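Local coordinates for protein F420-dependent methylenetetrahydromethanopterin dehydrogenase (Methanopyrus kandleri, PDB 3IQZ) that catalyses the reversible, coenzyme F420-dependent interconversion of methenyl- and methylenetetrahydromethanopterin in methanogenesis from carbon dioxide, at residues D122-A127 with G220-Q225; R128-D133 with Q225-Y230. All coordinates share one frame; numbering follows the deposited sequence.

In the fold
Both contacts lie along one bound tetrahydromethanopterin ligand, their centres 9 Å apart, and cover successive parts of it. Contact 1 (122-127 with 220-225) meets the pterin, the phenyl ring and the first part of the polyol chain; contact 2 (128-133 with 225-230) meets the far end of that chain and the ribose. The single loop after strand 115-119 supplies 122-127 and then 128-133, while the end region of helix 197-223, the turn after it and the start of helix 227-257 supply the other two, which share Gln225. Two polar pairs tie the contacts together: Arg128 NE lies 2.9 Å from Gly220 O, a probable hydrogen bond, and Arg229 NE forms a 2.8 Å salt bridge with Glu224 OE2.

Contact 1. Residues D122-A127 with G220-Q225; sequences DAMLGA and GCFVEQ. With H4M (5,10-dimethylene tetrahydromethanopterin), chain G.
Ala127 and Cys221 bring the two backbones to within 6.4 Å, measured between their CA atoms, where an irregular loop passes helix 197-223. The loop folds into an inverse gamma turn centred on Gly126, and Cys221 SG lies 3.4 Å from Ala127 N at its exit. Met124 reaches over with CG anti to its backbone N (chi1 -173°) and a bend at chi3, which lays SD and CE beside the other segment. SD sits 3.7 Å from Phe222 CE2, an oblique Met-aromatic contact with the line from SD to the ring centroid 73° off the normal, while CE packs 4.0 Å from Cys221 SG. An alanine in place of Met124 removes SD and CE, and would probably open a gap between the CE2 side of the Phe222 ring and Cys221 SG and let the ring turn more freely. The ligand lies along both segments: Leu125 CD2 packs 3.3 Å from C8A of the pterin, and Phe222 CZ lies 3.9 Å from CX1. Backbone carbonyls hold the polyol, OX2 donating to Ala127 O at 2.6 Å and OX4 to Cys221 O at 3.2 Å. Met124 O is hydrogen-bonded to Ser217 OG of helix 197-223, and Leu125 also touches His238 of helix 227-257 and Tyr140 of helix 134-150. The loop thus runs from strand 115-119 among three helices.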
loop_
_atom_site.group_PDB
_atom_site.type_symbol
_atom_site.label_atom_id
_atom_site.label_comp_id
_atom_site.label_asym_id
_atom_site.label_seq_id
_atom_site.Cartn_x
_atom_site.Cartn_y
_atom_site.Cartn_z
ATOM N N ASP A 122 -20.002 16.175 0.743
ATOM C CA ASP A 122 -19.327 17.068 1.729
ATOM C C ASP A 122 -19.922 16.758 3.100
ATOM O O ASP A 122 -20.741 17.528 3.619
ATOM C CB ASP A 122 -19.568 18.537 1.386
ATOM C CG ASP A 122 -18.472 19.466 1.942
ATOM O OD1 ASP A 122 -17.891 19.151 3.000
ATOM O OD2 ASP A 122 -18.204 20.517 1.323
ATOM N N ALA A 123 -19.522 15.608 3.652
ATOM C CA ALA A 123 -20.239 14.939 4.741
ATOM C C ALA A 123 -19.856 15.486 6.105
ATOM O O ALA A 123 -18.675 15.776 6.362
ATOM C CB ALA A 123 -19.943 13.454 4.699
ATOM N N MET A 124 -20.839 15.602 6.986
ATOM C CA MET A 124 -20.602 15.962 8.378
ATOM C C MET A 124 -19.714 14.909 9.041
ATOM O O MET A 124 -19.879 13.699 8.816
ATOM C CB MET A 124 -21.920 16.063 9.126
ATOM C CG MET A 124 -21.798 16.589 10.548
ATOM S SD MET A 124 -23.364 16.445 11.514
ATOM C CE MET A 124 -23.256 14.750 12.059
ATOM N N LEU A 125 -18.782 15.373 9.857
ATOM C CA LEU A 125 -17.842 14.502 10.561
ATOM C C LEU A 125 -18.411 14.009 11.897
ATOM O O LEU A 125 -19.520 14.373 12.281
ATOM C CB LEU A 125 -16.505 15.215 10.765
ATOM C CG LEU A 125 -16.538 16.633 11.350
ATOM C CD1 LEU A 125 -17.198 16.671 12.736
ATOM C CD2 LEU A 125 -15.135 17.259 11.407
ATOM N N GLY A 126 -17.637 13.187 12.610
ATOM C CA GLY A 126 -18.169 12.501 13.809
ATOM C C GLY A 126 -17.900 13.371 15.030
ATOM O O GLY A 126 -16.940 13.157 15.788
ATOM N N ALA A 127 -18.747 14.372 15.204
ATOM C CA ALA A 127 -18.482 15.395 16.193
ATOM C C ALA A 127 -18.986 14.996 17.585
ATOM O O ALA A 127 -19.956 15.566 18.100
ATOM C CB ALA A 127 -19.106 16.716 15.758
ATOM N N GLY A 220 -24.386 8.667 14.759
ATOM C CA GLY A 220 -23.565 8.702 15.954
ATOM C C GLY A 220 -23.680 9.979 16.795
ATOM O O GLY A 220 -23.502 9.945 18.019
ATOM N N CYS A 221 -23.968 11.105 16.141
ATOM C CA CYS A 221 -24.127 12.396 16.828
ATOM C C CYS A 221 -25.546 12.713 17.294
ATOM O O CYS A 221 -25.733 13.357 18.318
ATOM C CB CYS A 221 -23.669 13.530 15.921
ATOM S SG CYS A 221 -21.966 13.455 15.608
ATOM N N PHE A 222 -26.536 12.287 16.528
ATOM C CA PHE A 222 -27.908 12.714 16.785
ATOM C C PHE A 222 -28.881 11.617 17.170
ATOM O O PHE A 222 -30.000 11.910 17.568
ATOM C CB PHE A 222 -28.459 13.495 15.586
ATOM C CG PHE A 222 -27.678 14.754 15.274
ATOM C CD1 PHE A 222 -27.582 15.767 16.203
ATOM C CD2 PHE A 222 -27.060 14.920 14.041
ATOM C CE1 PHE A 222 -26.856 16.929 15.916
ATOM C CE2 PHE A 222 -26.324 16.083 13.739
ATOM C CZ PHE A 222 -26.221 17.085 14.680
ATOM N N VAL A 223 -28.487 10.356 17.037
ATOM C CA VAL A 223 -29.422 9.251 17.263
ATOM C C VAL A 223 -28.991 8.343 18.406
ATOM O O VAL A 223 -29.688 8.204 19.412
ATOM C CB VAL A 223 -29.636 8.401 15.995
ATOM C CG1 VAL A 223 -30.663 7.283 16.275
ATOM C CG2 VAL A 223 -30.100 9.283 14.850
ATOM N N GLU A 224 -27.857 7.690 18.232
ATOM C CA GLU A 224 -27.302 6.835 19.270
ATOM C C GLU A 224 -26.928 7.645 20.510
ATOM O O GLU A 224 -26.167 8.620 20.414
ATOM C CB GLU A 224 -26.054 6.119 18.742
ATOM C CG GLU A 224 -25.452 5.142 19.736
ATOM C CD GLU A 224 -26.447 4.062 20.176
ATOM O OE1 GLU A 224 -26.827 4.051 21.363
ATOM O OE2 GLU A 224 -26.825 3.226 19.333
ATOM N N GLN A 225 -27.412 7.214 21.674
ATOM C CA GLN A 225 -27.216 7.963 22.918
ATOM C C GLN A 225 -26.224 7.304 23.874
ATOM O O GLN A 225 -25.736 7.933 24.797
ATOM C CB GLN A 225 -28.564 8.168 23.623
ATOM C CG GLN A 225 -29.572 8.910 22.774
ATOM C CD GLN A 225 -29.120 10.318 22.436
ATOM O OE1 GLN A 225 -29.081 11.187 23.304
ATOM N NE2 GLN A 225 -28.781 10.552 21.173
HETATM N N1 H4M G . -15.304 20.124 9.055
HETATM C C2 H4M G . -15.998 19.656 7.994
HETATM N NA2 H4M G . -15.422 19.566 6.776
HETATM N N3 H4M G . -17.283 19.278 8.126
HETATM C C4 H4M G . -17.917 19.347 9.313
HETATM O OH4 H4M G . -19.116 18.987 9.394
HETATM C C4A H4M G . -17.226 19.821 10.415
HETATM N N5 H4M G . -17.813 19.934 11.685
HETATM C C6 H4M G . -17.290 20.964 12.556
HETATM C C7 H4M G . -15.805 20.626 12.662
HETATM C C7M H4M G . -15.147 21.610 13.614
HETATM N N8 H4M G . -15.202 20.683 11.334
HETATM C C8A H4M G . -15.896 20.215 10.266
HETATM C C9 H4M G . -18.064 20.754 13.853
HETATM C C9M H4M G . -18.302 22.088 14.550
HETATM C C10 H4M G . -19.229 19.785 11.999
HETATM N N10 H4M G . -19.343 20.227 13.392
HETATM C C11 H4M G . -22.174 18.653 16.084
HETATM C C12 H4M G . -21.024 19.289 16.569
HETATM C C13 H4M G . -20.081 19.810 15.675
HETATM C C14 H4M G . -20.282 19.705 14.298
HETATM C C15 H4M G . -21.437 19.078 13.826
HETATM C C16 H4M G . -22.371 18.558 14.711
HETATM C CX1 H4M G . -23.231 18.093 17.012
HETATM C CX2 H4M G . -22.677 17.109 18.030
HETATM C CX3 H4M G . -23.687 16.868 19.159
HETATM C CX4 H4M G . -23.236 15.781 20.123
HETATM C CX5 H4M G . -22.417 16.351 21.282
HETATM O OX2 H4M G . -22.392 15.871 17.359
HETATM O OX3 H4M G . -23.828 18.051 19.928
HETATM O OX4 H4M G . -24.396 15.094 20.632
HETATM O OX5 H4M G . -22.127 15.293 22.195
HETATM O O5J H4M G . -21.853 13.583 27.037
HETATM C C5J H4M G . -20.730 13.809 26.203
HETATM C C4J H4M G . -21.133 13.802 24.737
HETATM O O4J H4M G . -22.218 14.691 24.427
HETATM C C3J H4M G . -19.917 14.314 23.995
HETATM O O3J H4M G . -19.728 13.495 22.835
HETATM C C2J H4M G . -20.293 15.758 23.692
HETATM O O2J H4M G . -19.633 16.260 22.530
HETATM C C1J H4M G . -21.810 15.714 23.520
HETATM P PA H4M G . -22.270 14.644 28.191
HETATM O O1A H4M G . -21.899 13.866 29.436
HETATM O O2A H4M G . -21.445 15.903 27.944
HETATM O O3A H4M G . -23.757 14.851 27.970
#

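Contact 2. Residues R128-D133 with Q225-Y230; sequences RREFLD and QDKERY. With H4M (5,10-dimethylene tetrahydromethanopterin), chain G.
Gln225 opens the turn, its NE2 near the edge of the Arg128 guanidinium but hydrogen-bonded to Val223 O. Asp226 is the N-cap of helix 227-257, its OD2 accepting from Glu228 N at 3.0 Å. Lys227 sets its CA over one face of the Tyr230 ring; its NZ forms a salt bridge with Asp281 of a second subunit. This helix start meets the loop before helix 134-150 at the ribose end of the tetrahydromethanopterin site, where Arg128, Arg129 and Glu130 bond the ligand. Tyr230 receives the Arg128 guanidinium flat on its other face, a cation-pi stack with centres 3.6 Å apart and planes at 11°. A bend at chi2 (-65°) folds the arginine chain over the ring, and Arg128 NH2 donates to OX5 of the ligand at 2.9 Å. From the ring's far end Tyr230 OH donates to Glu130 OE1 at 2.5 Å, on the syn side and 22° out of the carboxylate plane. The other oxygen, Glu130 OE2, takes a very short 2.5 Å bond from ribose O3J, so its two oxygens have different partners, the tyrosine and the ligand. The single N-H of Arg129 is shared between O3J and O2J, each 2.9 Å from N.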
loop_
_atom_site.group_PDB
_atom_site.type_symbol
_atom_site.label_atom_id
_atom_site.label_comp_id
_atom_site.label_asym_id
_atom_site.label_seq_id
_atom_site.Cartn_x
_atom_site.Cartn_y
_atom_site.Cartn_z
ATOM N N ARG A 128 -18.327 14.011 18.188
ATOM C CA ARG A 128 -18.537 13.702 19.599
ATOM C C ARG A 128 -17.251 14.031 20.354
ATOM O O ARG A 128 -16.157 13.700 19.876
ATOM C CB ARG A 128 -18.860 12.236 19.771
ATOM C CG ARG A 128 -20.280 11.849 19.288
ATOM C CD ARG A 128 -21.365 12.517 20.112
ATOM N NE ARG A 128 -22.593 11.743 20.082
ATOM C CZ ARG A 128 -23.602 11.881 20.939
ATOM N NH1 ARG A 128 -24.688 11.106 20.820
ATOM N NH2 ARG A 128 -23.532 12.778 21.915
ATOM N N ARG A 129 -17.375 14.669 21.520
ATOM C CA ARG A 129 -16.207 15.122 22.260
ATOM C C ARG A 129 -15.206 14.001 22.552
ATOM O O ARG A 129 -14.004 14.213 22.517
ATOM C CB ARG A 129 -16.583 15.839 23.568
ATOM C CG ARG A 129 -15.317 16.290 24.372
ATOM C CD ARG A 129 -15.622 17.134 25.611
ATOM N NE ARG A 129 -16.544 18.224 25.307
ATOM C CZ ARG A 129 -17.854 18.182 25.552
ATOM N NH1 ARG A 129 -18.618 19.214 25.221
ATOM N NH2 ARG A 129 -18.398 17.112 26.122
ATOM N N GLU A 130 -15.713 12.815 22.863
ATOM C CA GLU A 130 -14.830 11.687 23.165
ATOM C C GLU A 130 -13.916 11.254 22.012
ATOM O O GLU A 130 -13.017 10.459 22.227
ATOM C CB GLU A 130 -15.665 10.472 23.586
ATOM C CG GLU A 130 -16.586 10.731 24.756
ATOM C CD GLU A 130 -17.955 11.174 24.311
ATOM O OE1 GLU A 130 -18.914 10.998 25.077
ATOM O OE2 GLU A 130 -18.070 11.684 23.180
ATOM N N PHE A 131 -14.181 11.732 20.796
ATOM C CA PHE A 131 -13.478 11.278 19.603
ATOM C C PHE A 131 -12.866 12.463 18.864
ATOM O O PHE A 131 -11.671 12.444 18.521
ATOM C CB PHE A 131 -14.413 10.479 18.666
ATOM C CG PHE A 131 -13.786 10.119 17.317
ATOM C CD1 PHE A 131 -12.767 9.174 17.237
ATOM C CD2 PHE A 131 -14.225 10.728 16.138
ATOM C CE1 PHE A 131 -12.182 8.849 16.015
ATOM C CE2 PHE A 131 -13.649 10.395 14.898
ATOM C CZ PHE A 131 -12.629 9.457 14.843
ATOM N N LEU A 132 -13.656 13.505 18.644
ATOM C CA LEU A 132 -13.213 14.578 17.785
ATOM C C LEU A 132 -12.437 15.654 18.573
ATOM O O LEU A 132 -13.051 16.470 19.261
ATOM C CB LEU A 132 -14.391 15.220 17.040
ATOM C CG LEU A 132 -13.883 16.109 15.894
ATOM C CD1 LEU A 132 -13.534 15.255 14.654
ATOM C CD2 LEU A 132 -14.850 17.238 15.529
ATOM N N ASP A 133 -11.102 15.649 18.490
ATOM C CA ASP A 133 -10.341 16.776 19.004
ATOM C C ASP A 133 -9.871 17.546 17.791
ATOM O O ASP A 133 -10.258 17.186 16.666
ATOM C CB ASP A 133 -9.173 16.352 19.906
ATOM C CG ASP A 133 -7.979 15.750 19.139
ATOM O OD1 ASP A 133 -8.092 15.275 17.984
ATOM O OD2 ASP A 133 -6.889 15.731 19.735
ATOM N N GLN A 225 -27.412 7.214 21.674
ATOM C CA GLN A 225 -27.216 7.963 22.918
ATOM C C GLN A 225 -26.224 7.304 23.874
ATOM O O GLN A 225 -25.736 7.933 24.797
ATOM C CB GLN A 225 -28.564 8.168 23.623
ATOM C CG GLN A 225 -29.572 8.910 22.774
ATOM C CD GLN A 225 -29.120 10.318 22.436
ATOM O OE1 GLN A 225 -29.081 11.187 23.304
ATOM N NE2 GLN A 225 -28.781 10.552 21.173
ATOM N N ASP A 226 -25.958 6.024 23.649
ATOM C CA ASP A 226 -24.994 5.263 24.438
ATOM C C ASP A 226 -23.538 5.450 23.915
ATOM O O ASP A 226 -23.202 5.040 22.799
ATOM C CB ASP A 226 -25.419 3.794 24.386
ATOM C CG ASP A 226 -24.533 2.893 25.202
ATOM O OD1 ASP A 226 -24.916 1.715 25.364
ATOM O OD2 ASP A 226 -23.465 3.351 25.672
ATOM N N LYS A 227 -22.680 6.069 24.716
ATOM C CA LYS A 227 -21.327 6.386 24.253
ATOM C C LYS A 227 -20.498 5.142 23.914
ATOM O O LYS A 227 -19.620 5.187 23.076
ATOM C CB LYS A 227 -20.607 7.249 25.272
ATOM C CG LYS A 227 -20.329 6.525 26.546
ATOM C CD LYS A 227 -19.414 7.344 27.436
ATOM C CE LYS A 227 -19.221 6.651 28.763
ATOM N NZ LYS A 227 -18.098 7.238 29.511
ATOM N N GLU A 228 -20.803 4.021 24.555
ATOM C CA GLU A 228 -20.173 2.769 24.174
ATOM C C GLU A 228 -20.493 2.383 22.745
ATOM O O GLU A 228 -19.790 1.582 22.151
ATOM C CB GLU A 228 -20.561 1.642 25.117
ATOM C CG GLU A 228 -19.431 1.309 26.041
ATOM C CD GLU A 228 -19.902 0.815 27.384
ATOM O OE1 GLU A 228 -19.267 1.179 28.393
ATOM O OE2 GLU A 228 -20.895 0.070 27.437
ATOM N N ARG A 229 -21.543 2.971 22.194
ATOM C CA ARG A 229 -21.948 2.665 20.844
ATOM C C ARG A 229 -21.623 3.839 19.971
ATOM O O ARG A 229 -21.119 3.658 18.878
ATOM C CB ARG A 229 -23.465 2.351 20.769
ATOM C CG ARG A 229 -23.889 1.061 21.482
ATOM C CD ARG A 229 -25.425 0.862 21.483
ATOM N NE ARG A 229 -25.960 0.735 20.125
ATOM C CZ ARG A 229 -26.007 -0.405 19.432
ATOM N NH1 ARG A 229 -26.529 -0.426 18.213
ATOM N NH2 ARG A 229 -25.555 -1.534 19.961
ATOM N N TYR A 230 -21.920 5.050 20.420
ATOM C CA TYR A 230 -21.645 6.191 19.535
ATOM C C TYR A 230 -20.173 6.513 19.248
ATOM O O TYR A 230 -19.850 6.990 18.152
ATOM C CB TYR A 230 -22.483 7.448 19.866
ATOM C CG TYR A 230 -22.158 8.254 21.127
ATOM C CD1 TYR A 230 -23.128 8.436 22.128
ATOM C CD2 TYR A 230 -20.938 8.900 21.282
ATOM C CE1 TYR A 230 -22.877 9.196 23.268
ATOM C CE2 TYR A 230 -20.674 9.661 22.412
ATOM C CZ TYR A 230 -21.642 9.810 23.404
ATOM O OH TYR A 230 -21.358 10.569 24.521
HETATM N N1 H4M G . -15.304 20.124 9.055
HETATM C C2 H4M G . -15.998 19.656 7.994
HETATM N NA2 H4M G . -15.422 19.566 6.776
HETATM N N3 H4M G . -17.283 19.278 8.126
HETATM C C4 H4M G . -17.917 19.347 9.313
HETATM O OH4 H4M G . -19.116 18.987 9.394
HETATM C C4A H4M G . -17.226 19.821 10.415
HETATM N N5 H4M G . -17.813 19.934 11.685
HETATM C C6 H4M G . -17.290 20.964 12.556
HETATM C C7 H4M G . -15.805 20.626 12.662
HETATM C C7M H4M G . -15.147 21.610 13.614
HETATM N N8 H4M G . -15.202 20.683 11.334
HETATM C C8A H4M G . -15.896 20.215 10.266
HETATM C C9 H4M G . -18.064 20.754 13.853
HETATM C C9M H4M G . -18.302 22.088 14.550
HETATM C C10 H4M G . -19.229 19.785 11.999
HETATM N N10 H4M G . -19.343 20.227 13.392
HETATM C C11 H4M G . -22.174 18.653 16.084
HETATM C C12 H4M G . -21.024 19.289 16.569
HETATM C C13 H4M G . -20.081 19.810 15.675
HETATM C C14 H4M G . -20.282 19.705 14.298
HETATM C C15 H4M G . -21.437 19.078 13.826
HETATM C C16 H4M G . -22.371 18.558 14.711
HETATM C CX1 H4M G . -23.231 18.093 17.012
HETATM C CX2 H4M G . -22.677 17.109 18.030
HETATM C CX3 H4M G . -23.687 16.868 19.159
HETATM C CX4 H4M G . -23.236 15.781 20.123
HETATM C CX5 H4M G . -22.417 16.351 21.282
HETATM O OX2 H4M G . -22.392 15.871 17.359
HETATM O OX3 H4M G . -23.828 18.051 19.928
HETATM O OX4 H4M G . -24.396 15.094 20.632
HETATM O OX5 H4M G . -22.127 15.293 22.195
HETATM O O5J H4M G . -21.853 13.583 27.037
HETATM C C5J H4M G . -20.730 13.809 26.203
HETATM C C4J H4M G . -21.133 13.802 24.737
HETATM O O4J H4M G . -22.218 14.691 24.427
HETATM C C3J H4M G . -19.917 14.314 23.995
HETATM O O3J H4M G . -19.728 13.495 22.835
HETATM C C2J H4M G . -20.293 15.758 23.692
HETATM O O2J H4M G . -19.633 16.260 22.530
HETATM C C1J H4M G . -21.810 15.714 23.520
HETATM P PA H4M G . -22.270 14.644 28.191
HETATM O O1A H4M G . -21.899 13.866 29.436
HETATM O O2A H4M G . -21.445 15.903 27.944
HETATM O O3A H4M G . -23.757 14.851 27.970
#